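PDB 4O7J: CarG from Serratia, which probably contributes to intrinsic carbapenem resistance and is a structural homologue of lysozyme inhibitors. Local coordinates for residues A[11-16]-A[22-27]; A[44-49]-A[123-128]; A[80-83]-A[88-91]. All coordinates share one frame; numbering follows the deposited sequence.

Contact 1: A[11-16]-A[22-27]; sequences NQLDIN and DYVVLA. With NA (sodium ion), chain C.
Asn11 and Leu13 pair antiparallel with Val24 and Asp22 as hydrogen-bonded pairs, Gln12 and Tyr23 form the non-hydrogen-bonded pair between them, and the two short strand axes approach to 4.7 Å. At the Asn11 end, Val24 O is gripped twice by one residue: Asn11 N and Asn11 ND2 (3.2 Å) reach it from opposite faces of its carbonyl plane. Asn11 OD1 takes a hydrogen bond from Lys7 N. Beyond Leu13 the pairing gives way to a loop of the form Asp-x-Asn-x-Asp-Gly-x-x-Asp, which resembles the DxDxDG calcium-binding loops of EF-hand type, here with sodium modelled. Asp22 chelates the ion with both carboxylate oxygens, OD2 at 2.4 Å, while the anti lone pair of OD2 receives Ile15 N at 2.8 Å. Asp14 CB points away from segment 22-27, but CG, anti to the backbone N (chi1 -176°), brings OD1 back to 2.4 Å from sodium; OD2 is tied by Gly19 N. The two carboxylate planes lie 59° apart, and the cation probably offsets their repulsion. Asn16, Asp18, the carbonyl oxygen of Leu20 and a water complete the shell. On the face carrying Leu13, Asp22 and Val24, Val24 CG2 meets Ile15 CD1 at 3.6 Å and Leu13 CD1 at 3.8 Å.

Contact 2: A[44-49]-A[123-128]; sequences IHRPDG and VPLYEW
The phenol ring of Tyr126 is sandwiched between two aliphatic side chains: Ile44 CG2 sits over the centre of one face, and CG of the adjacent Leu125 lies 3.7 Å above the plane on the opposite face. The arrangement joins two antiparallel sheets, since Ile44 lies next to the last residue of strand 37-45 of one and Tyr126 begins strand 126-135 of the other, and side chains alone bridge the gap, with no hydrogen bond between the segments. The methyl makes a true CH-pi contact: Ile44 CG2 stands 3.9 Å from the centroid of the Tyr126 ring, only 11° off its normal. The other branch follows the root of the ring, Ile44 CG1 lying 4.1 Å from Tyr126 CG. This division of labour follows from the isoleucine torsion, which sets CG2 anti to the backbone N and CG1 beside it (chi1 -63°).

A second flat group, the guanidinium of Arg46, has the carboxylate of Asp48 at its edge and in its plane, while Leu125 CD2 approaches obliquely, 3.8 Å from Arg46 NH1. Arg46 and Asp48 both belong to the type I turn from Arg46 to Gly49, which leads strand 37-45 round into strand 51-53 and is closed by a bond from Gly49 N to Arg46 O. A salt bridge from NH1 to Asp30 of the second subunit gives the guanidinium a second acid partner, and Leu125 packs against that same Asp30, so this corner of the fold also belongs to the dimer interface. Within the turn the grip is side-on, through two nitrogens: Arg46 NE meets Asp48 OD1 on the syn side but tilted 31° out of the carboxylate plane, and Arg46 NH2 reaches Asp48 OD2 at 3.2 Å from above that plane.

Contact 3: A[80-83]-A[88-91]; sequences NRLF and HYYL
Tyr89 meets the opposing strand with both backbone and ring. Its CA makes a CA-H...O contact with Phe83 O, and the ring atom Tyr89 CD2 passes obliquely by Leu82 CG at 4.1 Å. Beyond this point the Tyr89 ring packs on Leu13, and its hydroxyl is hydrogen-bonded to Lys84 NZ.

Tyr90 comes next and supplies the pair of backbone bonds that lock the register with Phe83. Tyr90 N donates to Phe83 O at 2.8 Å, and in return Phe83 N donates to Tyr90 O at 2.9 Å, nearly along the C=O axis. Tyr90 O also receives a CA-H...O contact from Leu82 CA and has Leu82 CD1 only 3.6 Å away, while lying at the edge of the Phe83 ring. Although Phe83 and Tyr90 project from the same face of the sheet, their rings diverge, and both pack on Leu155 of helix 152-155.

Leu91 returns to the face carrying Leu82, with which it forms a non-hydrogen-bonded pair. With its CG anti to the backbone N (chi1 -178°), Leu91 CD1 extends over the neighbouring strand, 3.8 Å from Arg81 O. The same methyl touches Leu82 CD1 at 4.3 Å and Asn80 CB at 4.2 Å. Asn80 secures its own amide further along the second strand, where OD1 is hydrogen-bonded to Thr93 OG1, and Trp64 covers both Asn80 and Leu91. This is the regular pairing of a tight antiparallel beta hairpin, strands 78-85 and 88-96, the first hairpin of a four-stranded antiparallel beta meander (strand order 1-2-3-4).

The three contacts meet one another through side chains packed between the two sheets, with Trp128, Tyr89 and Ile15 as go-betweens. Contacts 1 and 2 lie about 13 Å apart between centres and meet beside the sodium ion: Asp22 OD1, a ligand of the metal, is 2.8 Å from His45 N, a probable hydrogen bond that ties the ion site to the neighbouring strand. Contact 3, centred about 11 Å from contact 1, reaches the same loop through Tyr89, whose CE1 is 3.4 Å from Asp14 O. Contacts 2 and 3, about 17 Å apart between centres, are joined by Trp128, whose CZ3 lies 3.7 Å from Leu91 N; its CH2 is 3.9 Å from Ile15 CG2 of contact 1. Contacts 1 and 2 also touch the second subunit, whereas contact 3 stays inside its own chain.

Contact 1: A[11-16]-A[22-27]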
ATOM      1  N   ASN A  11      -4.385 -12.816   1.284  1.00 13.69           N
ATOM      2  CA  ASN A  11      -4.323 -14.087   0.598  1.00 15.90           C
ATOM      3  C   ASN A  11      -2.911 -14.539   0.735  1.00 18.00           C
ATOM      4  O   ASN A  11      -1.975 -13.880   0.288  1.00 16.30           O
ATOM      5  CB  ASN A  11      -4.707 -13.952  -0.893  1.00 15.21           C
ATOM      6  CG  ASN A  11      -6.174 -13.571  -1.093  1.00 14.64           C
ATOM      7  OD1 ASN A  11      -7.015 -14.440  -1.283  1.00 18.17           O
ATOM      8  ND2 ASN A  11      -6.493 -12.315  -0.976  1.00 14.51           N
ATOM      9  N   GLN A  12      -2.740 -15.714   1.297  1.00 20.10           N
ATOM     10  CA  GLN A  12      -1.418 -16.255   1.521  1.00 23.87           C
ATOM     11  C   GLN A  12      -1.043 -17.140   0.284  1.00 24.49           C
ATOM     12  O   GLN A  12      -1.553 -18.251   0.107  1.00 21.44           O
ATOM     13  CB  GLN A  12      -1.472 -17.021   2.843  1.00 28.42           C
ATOM     14  CG  GLN A  12      -2.297 -16.297   3.931  1.00 36.91           C
ATOM     15  CD  GLN A  12      -3.878 -16.470   3.850  1.00 43.12           C
ATOM     16  OE1 GLN A  12      -4.493 -16.950   2.837  1.00 40.07           O
ATOM     17  NE2 GLN A  12      -4.536 -16.059   4.940  1.00 51.42           N
ATOM     18  N   LEU A  13      -0.210 -16.588  -0.608  1.00 19.13           N
ATOM     19  CA  LEU A  13       0.134 -17.212  -1.894  1.00 19.73           C
ATOM     20  C   LEU A  13       1.629 -17.059  -2.027  1.00 19.15           C
ATOM     21  O   LEU A  13       2.158 -15.999  -1.656  1.00 15.22           O
ATOM     22  CB  LEU A  13      -0.493 -16.439  -3.088  1.00 21.21           C
ATOM     23  CG  LEU A  13      -1.989 -16.312  -3.098  1.00 25.84           C
ATOM     24  CD1 LEU A  13      -2.491 -15.376  -4.194  1.00 27.17           C
ATOM     25  CD2 LEU A  13      -2.640 -17.695  -3.172  1.00 30.97           C
ATOM     26  N   ASP A  14       2.284 -18.018  -2.680  1.00 19.48           N
ATOM     27  CA  ASP A  14       3.724 -17.987  -2.826  1.00 19.26           C
ATOM     28  C   ASP A  14       4.060 -17.440  -4.221  1.00 18.79           C
ATOM     29  O   ASP A  14       4.109 -18.182  -5.155  1.00 16.64           O
ATOM     30  CB  ASP A  14       4.362 -19.350  -2.620  1.00 20.44           C
ATOM     31  CG  ASP A  14       5.881 -19.268  -2.678  1.00 21.15           C
ATOM     32  OD1 ASP A  14       6.481 -18.156  -2.707  1.00 19.76           O
ATOM     33  OD2 ASP A  14       6.501 -20.320  -2.807  1.00 23.60           O
ATOM     34  N   ILE A  15       4.160 -16.124  -4.327  1.00 18.53           N
ATOM     35  CA  ILE A  15       4.181 -15.369  -5.579  1.00 22.13           C
ATOM     36  C   ILE A  15       5.473 -15.634  -6.320  1.00 20.47           C
ATOM     37  O   ILE A  15       5.466 -15.662  -7.544  1.00 19.45           O
ATOM     38  CB  ILE A  15       4.094 -13.815  -5.291  1.00 23.43           C
ATOM     39  CG1 ILE A  15       2.700 -13.430  -4.752  1.00 28.39           C
ATOM     40  CG2 ILE A  15       4.510 -12.979  -6.473  1.00 26.95           C
ATOM     41  CD1 ILE A  15       1.550 -13.936  -5.579  1.00 27.68           C
ATOM     42  N   ASN A  16       6.587 -15.712  -5.599  1.00 19.76           N
ATOM     43  CA  ASN A  16       7.899 -15.934  -6.207  1.00 20.25           C
ATOM     44  C   ASN A  16       8.306 -17.390  -6.158  1.00 25.96           C
ATOM     45  O   ASN A  16       9.340 -17.776  -6.583  1.00 24.96           O
ATOM     46  CB  ASN A  16       8.994 -15.012  -5.628  1.00 19.41           C
ATOM     47  CG  ASN A  16       9.225 -15.224  -4.160  1.00 18.45           C
ATOM     48  OD1 ASN A  16       8.433 -15.811  -3.527  1.00 18.78           O
ATOM     49  ND2 ASN A  16      10.321 -14.716  -3.639  1.00 19.83           N
ATOM     50  N   ASP A  22       3.773 -15.510   0.710  1.00 15.41           N
ATOM     51  CA  ASP A  22       3.677 -14.066   0.638  1.00 15.19           C
ATOM     52  C   ASP A  22       2.267 -13.577   0.815  1.00 16.86           C
ATOM     53  O   ASP A  22       1.335 -14.401   0.954  1.00 18.35           O
ATOM     54  CB  ASP A  22       4.193 -13.703  -0.737  1.00 15.60           C
ATOM     55  CG  ASP A  22       5.469 -14.441  -1.059  1.00 15.89           C
ATOM     56  OD1 ASP A  22       6.421 -14.367  -0.254  1.00 13.48           O
ATOM     57  OD2 ASP A  22       5.537 -15.135  -2.096  1.00 14.75           O
ATOM     58  N   TYR A  23       2.064 -12.256   0.808  1.00 14.58           N
ATOM     59  CA  TYR A  23       0.704 -11.726   0.976  1.00 14.87           C
ATOM     60  C   TYR A  23       0.297 -11.050  -0.288  1.00 13.76           C
ATOM     61  O   TYR A  23       1.088 -10.225  -0.875  1.00 11.70           O
ATOM     62  CB  TYR A  23       0.607 -10.634   2.015  1.00 15.83           C
ATOM     63  CG  TYR A  23       0.984 -10.946   3.436  1.00 16.31           C
ATOM     64  CD1 TYR A  23       0.874 -12.190   4.004  1.00 17.66           C
ATOM     65  CD2 TYR A  23       1.423  -9.866   4.249  1.00 18.87           C
ATOM     66  CE1 TYR A  23       1.205 -12.395   5.402  1.00 20.71           C
ATOM     67  CE2 TYR A  23       1.749 -10.060   5.567  1.00 18.94           C
ATOM     68  CZ  TYR A  23       1.632 -11.314   6.143  1.00 18.25           C
ATOM     69  OH  TYR A  23       1.974 -11.328   7.472  1.00 20.11           O
ATOM     70  N   VAL A  24      -0.907 -11.374  -0.745  1.00 12.56           N
ATOM     71  CA  VAL A  24      -1.607 -10.540  -1.770  1.00 12.54           C
ATOM     72  C   VAL A  24      -2.824 -10.038  -1.059  1.00 11.67           C
ATOM     73  O   VAL A  24      -3.716 -10.837  -0.663  1.00 13.98           O
ATOM     74  CB  VAL A  24      -2.012 -11.356  -2.987  1.00 12.84           C
ATOM     75  CG1 VAL A  24      -2.676 -10.480  -4.033  1.00 14.22           C
ATOM     76  CG2 VAL A  24      -0.808 -12.074  -3.510  1.00 14.30           C
ATOM     77  N   VAL A  25      -2.913  -8.732  -0.878  1.00 12.08           N
ATOM     78  CA  VAL A  25      -3.993  -8.163  -0.156  1.00 12.16           C
ATOM     79  C   VAL A  25      -4.945  -7.514  -1.132  1.00 11.75           C
ATOM     80  O   VAL A  25      -4.579  -6.581  -1.895  1.00 10.83           O
ATOM     81  CB  VAL A  25      -3.525  -7.139   0.911  1.00 13.96           C
ATOM     82  CG1 VAL A  25      -4.716  -6.699   1.709  1.00 13.72           C
ATOM     83  CG2 VAL A  25      -2.489  -7.778   1.826  1.00 14.56           C
ATOM     84  N   LEU A  26      -6.181  -8.003  -1.125  1.00 11.75           N
ATOM     85  CA  LEU A  26      -7.251  -7.408  -1.910  1.00 12.15           C
ATOM     86  C   LEU A  26      -8.077  -6.508  -1.018  1.00 12.80           C
ATOM     87  O   LEU A  26      -8.665  -6.969  -0.006  1.00 15.30           O
ATOM     88  CB  LEU A  26      -8.117  -8.540  -2.455  1.00 14.24           C
ATOM     89  CG  LEU A  26      -9.365  -8.117  -3.233  1.00 18.53           C
ATOM     90  CD1 LEU A  26      -8.923  -7.345  -4.460  1.00 19.38           C
ATOM     91  CD2 LEU A  26     -10.280  -9.339  -3.516  1.00 18.73           C
ATOM     92  N   ALA A  27      -8.210  -5.260  -1.395  1.00 12.81           N
ATOM     93  CA  ALA A  27      -8.886  -4.273  -0.587  1.00 13.12           C
ATOM     94  C   ALA A  27      -9.512  -3.255  -1.491  1.00 14.56           C
ATOM     95  O   ALA A  27      -9.359  -3.322  -2.707  1.00 17.18           O
ATOM     96  CB  ALA A  27      -7.888  -3.611   0.358  1.00 13.02           C
TER
HETATM   97 NA    NA C 201       7.491 -16.358  -1.426  1.00  5.71          NA
HETATM   98  O   HOH W   1       9.172 -15.294  -0.431  1.00 18.66           O

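Contact 2: A[44-49]-A[123-128]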
ATOM      1  N   ILE A  44       6.184  -9.574  -0.130  1.00 11.88           N
ATOM      2  CA  ILE A  44       7.023 -10.769  -0.315  1.00 13.44           C
ATOM      3  C   ILE A  44       7.711 -11.134   1.018  1.00 15.15           C
ATOM      4  O   ILE A  44       8.281 -10.262   1.710  1.00 15.17           O
ATOM      5  CB  ILE A  44       8.087 -10.559  -1.334  1.00 14.75           C
ATOM      6  CG1 ILE A  44       7.460 -10.287  -2.713  1.00 16.23           C
ATOM      7  CG2 ILE A  44       9.000 -11.792  -1.388  1.00 15.97           C
ATOM      8  CD1 ILE A  44       6.501 -11.369  -3.199  1.00 17.64           C
ATOM      9  N   HIS A  45       7.552 -12.355   1.396  1.00 14.71           N
ATOM     10  CA  HIS A  45       8.057 -12.803   2.697  1.00 18.65           C
ATOM     11  C   HIS A  45       9.593 -13.011   2.542  1.00 19.14           C
ATOM     12  O   HIS A  45      10.034 -13.736   1.655  1.00 17.76           O
ATOM     13  CB  HIS A  45       7.334 -14.087   3.025  1.00 20.70           C
ATOM     14  CG  HIS A  45       7.578 -14.624   4.403  1.00 24.82           C
ATOM     15  ND1 HIS A  45       6.794 -15.625   4.946  1.00 26.21           N
ATOM     16  CD2 HIS A  45       8.490 -14.312   5.354  1.00 29.83           C
ATOM     17  CE1 HIS A  45       7.202 -15.893   6.175  1.00 27.20           C
ATOM     18  NE2 HIS A  45       8.241 -15.125   6.440  1.00 29.54           N
ATOM     19  N   ARG A  46      10.384 -12.400   3.410  1.00 18.72           N
ATOM     20  CA  ARG A  46      11.833 -12.540   3.355  1.00 21.38           C
ATOM     21  C   ARG A  46      12.366 -13.628   4.277  1.00 23.04           C
ATOM     22  O   ARG A  46      11.774 -13.916   5.298  1.00 21.40           O
ATOM     23  CB  ARG A  46      12.513 -11.235   3.775  1.00 22.97           C
ATOM     24  CG  ARG A  46      12.156 -10.026   2.924  1.00 25.99           C
ATOM     25  CD  ARG A  46      12.468  -8.732   3.667  1.00 30.54           C
ATOM     26  NE  ARG A  46      13.835  -8.771   4.128  1.00 32.13           N
ATOM     27  CZ  ARG A  46      14.908  -8.437   3.406  1.00 38.87           C
ATOM     28  NH1 ARG A  46      14.792  -7.935   2.175  1.00 37.20           N
ATOM     29  NH2 ARG A  46      16.136  -8.592   3.944  1.00 40.70           N
ATOM     30  N   PRO A  47      13.516 -14.200   3.939  1.00 24.23           N
ATOM     31  CA  PRO A  47      14.048 -15.208   4.938  1.00 25.56           C
ATOM     32  C   PRO A  47      14.228 -14.735   6.366  1.00 25.94           C
ATOM     33  O   PRO A  47      14.071 -15.546   7.293  1.00 26.55           O
ATOM     34  CB  PRO A  47      15.390 -15.642   4.346  1.00 26.65           C
ATOM     35  CG  PRO A  47      15.300 -15.308   2.900  1.00 27.80           C
ATOM     36  CD  PRO A  47      14.274 -14.194   2.692  1.00 26.59           C
ATOM     37  N   ASP A  48      14.521 -13.459   6.574  1.00 23.32           N
ATOM     38  CA  ASP A  48      14.712 -12.942   7.955  1.00 22.87           C
ATOM     39  C   ASP A  48      13.395 -12.732   8.661  1.00 24.34           C
ATOM     40  O   ASP A  48      13.385 -12.322   9.849  1.00 23.35           O
ATOM     41  CB  ASP A  48      15.597 -11.681   7.964  1.00 26.17           C
ATOM     42  CG  ASP A  48      14.987 -10.467   7.205  1.00 31.93           C
ATOM     43  OD1 ASP A  48      13.768 -10.447   6.830  1.00 31.68           O
ATOM     44  OD2 ASP A  48      15.773  -9.504   6.969  1.00 31.17           O
ATOM     45  N   GLY A  49      12.275 -13.011   7.971  1.00 20.19           N
ATOM     46  CA  GLY A  49      10.949 -12.860   8.601  1.00 21.25           C
ATOM     47  C   GLY A  49      10.252 -11.530   8.262  1.00 20.56           C
ATOM     48  O   GLY A  49       9.102 -11.343   8.594  1.00 24.70           O
ATOM     49  N   VAL A 123      17.687  -0.347  -7.168  1.00 41.15           N
ATOM     50  CA  VAL A 123      16.627  -1.007  -7.978  1.00 34.93           C
ATOM     51  C   VAL A 123      15.754  -1.848  -6.994  1.00 31.24           C
ATOM     52  O   VAL A 123      16.273  -2.459  -6.056  1.00 27.52           O
ATOM     53  CB  VAL A 123      17.270  -1.894  -9.065  1.00 37.93           C
ATOM     54  CG1 VAL A 123      16.253  -2.734  -9.836  1.00 39.50           C
ATOM     55  CG2 VAL A 123      18.079  -1.030 -10.029  1.00 40.58           C
ATOM     56  N   PRO A 124      14.425  -1.883  -7.195  1.00 29.11           N
ATOM     57  CA  PRO A 124      13.621  -2.709  -6.258  1.00 24.32           C
ATOM     58  C   PRO A 124      14.085  -4.156  -6.273  1.00 21.22           C
ATOM     59  O   PRO A 124      14.291  -4.740  -7.339  1.00 20.52           O
ATOM     60  CB  PRO A 124      12.207  -2.589  -6.806  1.00 26.70           C
ATOM     61  CG  PRO A 124      12.231  -1.340  -7.640  1.00 27.45           C
ATOM     62  CD  PRO A 124      13.595  -1.249  -8.232  1.00 27.55           C
ATOM     63  N   LEU A 125      14.276  -4.707  -5.069  1.00 18.62           N
ATOM     64  CA  LEU A 125      14.669  -6.069  -4.903  1.00 19.22           C
ATOM     65  C   LEU A 125      13.623  -7.003  -5.528  1.00 19.57           C
ATOM     66  O   LEU A 125      13.975  -7.970  -6.258  1.00 16.98           O
ATOM     67  CB  LEU A 125      14.779  -6.390  -3.432  1.00 20.25           C
ATOM     68  CG  LEU A 125      15.085  -7.830  -3.087  1.00 22.23           C
ATOM     69  CD1 LEU A 125      16.341  -8.280  -3.807  1.00 24.98           C
ATOM     70  CD2 LEU A 125      15.200  -7.947  -1.589  1.00 23.78           C
ATOM     71  N   TYR A 126      12.346  -6.689  -5.260  1.00 19.30           N
ATOM     72  CA  TYR A 126      11.207  -7.478  -5.802  1.00 17.38           C
ATOM     73  C   TYR A 126      10.278  -6.575  -6.567  1.00 16.67           C
ATOM     74  O   TYR A 126       9.781  -5.548  -6.028  1.00 18.21           O
ATOM     75  CB  TYR A 126      10.403  -8.133  -4.687  1.00 16.33           C
ATOM     76  CG  TYR A 126      11.208  -9.013  -3.771  1.00 17.04           C
ATOM     77  CD1 TYR A 126      11.855 -10.157  -4.227  1.00 18.25           C
ATOM     78  CD2 TYR A 126      11.317  -8.704  -2.453  1.00 18.98           C
ATOM     79  CE1 TYR A 126      12.562 -10.978  -3.369  1.00 20.06           C
ATOM     80  CE2 TYR A 126      12.081  -9.464  -1.611  1.00 19.75           C
ATOM     81  CZ  TYR A 126      12.696 -10.609  -2.073  1.00 22.03           C
ATOM     82  OH  TYR A 126      13.389 -11.394  -1.211  1.00 28.53           O
ATOM     83  N   GLU A 127      10.048  -6.904  -7.848  1.00 16.08           N
ATOM     84  CA  GLU A 127       9.151  -6.101  -8.696  1.00 17.67           C
ATOM     85  C   GLU A 127       8.374  -6.952  -9.716  1.00 15.74           C
ATOM     86  O   GLU A 127       8.733  -8.079  -9.991  1.00 16.70           O
ATOM     87  CB  GLU A 127       9.913  -4.977  -9.436  1.00 23.16           C
ATOM     88  CG  GLU A 127      10.692  -5.562 -10.577  1.00 25.58           C
ATOM     89  CD  GLU A 127      11.751  -4.641 -11.205  1.00 33.57           C
ATOM     90  OE1 GLU A 127      11.937  -3.480 -10.756  1.00 33.56           O
ATOM     91  OE2 GLU A 127      12.406  -5.162 -12.148  1.00 37.76           O
ATOM     92  N   TRP A 128       7.314  -6.364 -10.254  1.00 13.87           N
ATOM     93  CA  TRP A 128       6.582  -6.893 -11.384  1.00 15.60           C
ATOM     94  C   TRP A 128       7.228  -6.269 -12.642  1.00 18.35           C
ATOM     95  O   TRP A 128       7.265  -5.034 -12.836  1.00 21.50           O
ATOM     96  CB  TRP A 128       5.147  -6.507 -11.291  1.00 14.97           C
ATOM     97  CG  TRP A 128       4.409  -7.247 -10.251  1.00 13.08           C
ATOM     98  CD1 TRP A 128       3.987  -6.759  -9.093  1.00 13.67           C
ATOM     99  CD2 TRP A 128       4.044  -8.640 -10.283  1.00 13.03           C
ATOM    100  NE1 TRP A 128       3.354  -7.718  -8.388  1.00 13.09           N
ATOM    101  CE2 TRP A 128       3.381  -8.901  -9.068  1.00 13.15           C
ATOM    102  CE3 TRP A 128       4.257  -9.693 -11.179  1.00 12.69           C
ATOM    103  CZ2 TRP A 128       2.857 -10.124  -8.769  1.00 14.00           C
ATOM    104  CZ3 TRP A 128       3.762 -10.939 -10.894  1.00 13.78           C
ATOM    105  CH2 TRP A 128       3.062 -11.171  -9.665  1.00 14.40           C
TER

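Contact 3: A[80-83]-A[88-91]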
ATOM      1  N   ASN A  80      -6.630  -4.761 -12.872  1.00 14.26           N
ATOM      2  CA  ASN A  80      -5.512  -5.662 -12.658  1.00 14.68           C
ATOM      3  C   ASN A  80      -6.008  -6.989 -12.196  1.00 15.69           C
ATOM      4  O   ASN A  80      -6.947  -7.052 -11.419  1.00 15.50           O
ATOM      5  CB  ASN A  80      -4.526  -5.070 -11.615  1.00 15.55           C
ATOM      6  CG  ASN A  80      -4.147  -3.667 -11.934  1.00 18.53           C
ATOM      7  OD1 ASN A  80      -3.282  -3.426 -12.750  1.00 21.25           O
ATOM      8  ND2 ASN A  80      -4.807  -2.729 -11.303  1.00 18.90           N
ATOM      9  N   ARG A  81      -5.395  -8.078 -12.679  1.00 14.45           N
ATOM     10  CA  ARG A  81      -5.837  -9.383 -12.292  1.00 15.08           C
ATOM     11  C   ARG A  81      -4.664 -10.349 -12.243  1.00 13.69           C
ATOM     12  O   ARG A  81      -3.805 -10.316 -13.094  1.00 13.42           O
ATOM     13  CB  ARG A  81      -7.001  -9.858 -13.215  1.00 16.38           C
ATOM     14  CG  ARG A  81      -7.684 -11.143 -12.781  1.00 20.40           C
ATOM     15  CD  ARG A  81      -9.009 -11.420 -13.514  1.00 20.69           C
ATOM     16  NE  ARG A  81      -9.989 -10.366 -13.354  1.00 22.46           N
ATOM     17  CZ  ARG A  81     -11.167 -10.324 -13.992  1.00 22.25           C
ATOM     18  NH1 ARG A  81     -11.503 -11.275 -14.844  1.00 22.40           N
ATOM     19  NH2 ARG A  81     -11.968  -9.295 -13.794  1.00 25.50           N
ATOM     20  N   LEU A  82      -4.660 -11.203 -11.210  1.00 14.00           N
ATOM     21  CA  LEU A  82      -3.669 -12.229 -11.058  1.00 14.24           C
ATOM     22  C   LEU A  82      -4.028 -13.543 -11.682  1.00 15.00           C
ATOM     23  O   LEU A  82      -5.172 -14.050 -11.516  1.00 16.79           O
ATOM     24  CB  LEU A  82      -3.373 -12.375  -9.565  1.00 17.11           C
ATOM     25  CG  LEU A  82      -2.043 -12.784  -9.017  1.00 18.77           C
ATOM     26  CD1 LEU A  82      -0.880 -11.908  -9.434  1.00 18.64           C
ATOM     27  CD2 LEU A  82      -2.224 -12.919  -7.503  1.00 18.62           C
ATOM     28  N   PHE A  83      -3.076 -14.099 -12.427  1.00 15.79           N
ATOM     29  CA  PHE A  83      -3.181 -15.414 -13.043  1.00 16.98           C
ATOM     30  C   PHE A  83      -2.009 -16.272 -12.600  1.00 17.65           C
ATOM     31  O   PHE A  83      -0.975 -15.772 -12.198  1.00 16.72           O
ATOM     32  CB  PHE A  83      -3.137 -15.269 -14.553  1.00 15.75           C
ATOM     33  CG  PHE A  83      -4.334 -14.600 -15.109  1.00 16.62           C
ATOM     34  CD1 PHE A  83      -4.407 -13.229 -15.150  1.00 15.64           C
ATOM     35  CD2 PHE A  83      -5.461 -15.366 -15.567  1.00 16.93           C
ATOM     36  CE1 PHE A  83      -5.539 -12.590 -15.640  1.00 17.83           C
ATOM     37  CE2 PHE A  83      -6.555 -14.735 -16.075  1.00 17.70           C
ATOM     38  CZ  PHE A  83      -6.614 -13.334 -16.092  1.00 17.25           C
ATOM     39  N   HIS A  88       4.148 -20.296 -11.624  1.00 23.60           N
ATOM     40  CA  HIS A  88       4.474 -18.910 -11.777  1.00 18.78           C
ATOM     41  C   HIS A  88       3.207 -18.137 -11.730  1.00 16.67           C
ATOM     42  O   HIS A  88       2.198 -18.556 -12.290  1.00 16.67           O
ATOM     43  CB  HIS A  88       5.120 -18.619 -13.129  1.00 23.41           C
ATOM     44  CG  HIS A  88       6.405 -19.344 -13.380  1.00 29.11           C
ATOM     45  ND1 HIS A  88       7.638 -18.755 -13.213  1.00 34.42           N
ATOM     46  CD2 HIS A  88       6.646 -20.595 -13.848  1.00 35.90           C
ATOM     47  CE1 HIS A  88       8.588 -19.608 -13.556  1.00 39.43           C
ATOM     48  NE2 HIS A  88       8.015 -20.731 -13.949  1.00 40.88           N
ATOM     49  N   TYR A  89       3.263 -16.966 -11.098  1.00 14.17           N
ATOM     50  CA  TYR A  89       2.212 -15.969 -11.147  1.00 12.81           C
ATOM     51  C   TYR A  89       2.488 -14.823 -12.079  1.00 14.29           C
ATOM     52  O   TYR A  89       3.650 -14.443 -12.265  1.00 14.34           O
ATOM     53  CB  TYR A  89       1.997 -15.384  -9.755  1.00 13.92           C
ATOM     54  CG  TYR A  89       1.320 -16.354  -8.779  1.00 14.55           C
ATOM     55  CD1 TYR A  89       2.049 -17.279  -8.057  1.00 16.82           C
ATOM     56  CD2 TYR A  89      -0.008 -16.295  -8.558  1.00 15.67           C
ATOM     57  CE1 TYR A  89       1.413 -18.174  -7.152  1.00 17.60           C
ATOM     58  CE2 TYR A  89      -0.646 -17.151  -7.674  1.00 19.68           C
ATOM     59  CZ  TYR A  89       0.086 -18.099  -6.968  1.00 17.23           C
ATOM     60  OH  TYR A  89      -0.629 -18.892  -6.095  1.00 21.28           O
ATOM     61  N   TYR A  90       1.408 -14.283 -12.654  1.00 13.37           N
ATOM     62  CA  TYR A  90       1.474 -13.187 -13.629  1.00 14.06           C
ATOM     63  C   TYR A  90       0.416 -12.183 -13.296  1.00 12.30           C
ATOM     64  O   TYR A  90      -0.724 -12.540 -12.965  1.00 15.02           O
ATOM     65  CB  TYR A  90       1.216 -13.682 -15.009  1.00 14.40           C
ATOM     66  CG  TYR A  90       2.130 -14.789 -15.409  1.00 15.57           C
ATOM     67  CD1 TYR A  90       3.407 -14.519 -15.931  1.00 17.62           C
ATOM     68  CD2 TYR A  90       1.790 -16.108 -15.171  1.00 16.40           C
ATOM     69  CE1 TYR A  90       4.249 -15.541 -16.267  1.00 18.05           C
ATOM     70  CE2 TYR A  90       2.649 -17.129 -15.533  1.00 18.09           C
ATOM     71  CZ  TYR A  90       3.857 -16.828 -16.053  1.00 19.43           C
ATOM     72  OH  TYR A  90       4.777 -17.813 -16.388  1.00 22.10           O
ATOM     73  N   LEU A  91       0.835 -10.969 -13.194  1.00 12.99           N
ATOM     74  CA  LEU A  91      -0.076  -9.859 -13.001  1.00 11.07           C
ATOM     75  C   LEU A  91      -0.392  -9.241 -14.361  1.00 11.57           C
ATOM     76  O   LEU A  91       0.534  -8.909 -15.101  1.00 12.40           O
ATOM     77  CB  LEU A  91       0.571  -8.853 -12.089  1.00 11.53           C
ATOM     78  CG  LEU A  91      -0.331  -7.649 -11.771  1.00 12.69           C
ATOM     79  CD1 LEU A  91      -1.645  -8.014 -11.060  1.00 13.27           C
ATOM     80  CD2 LEU A  91       0.487  -6.691 -10.933  1.00 14.91           C
TER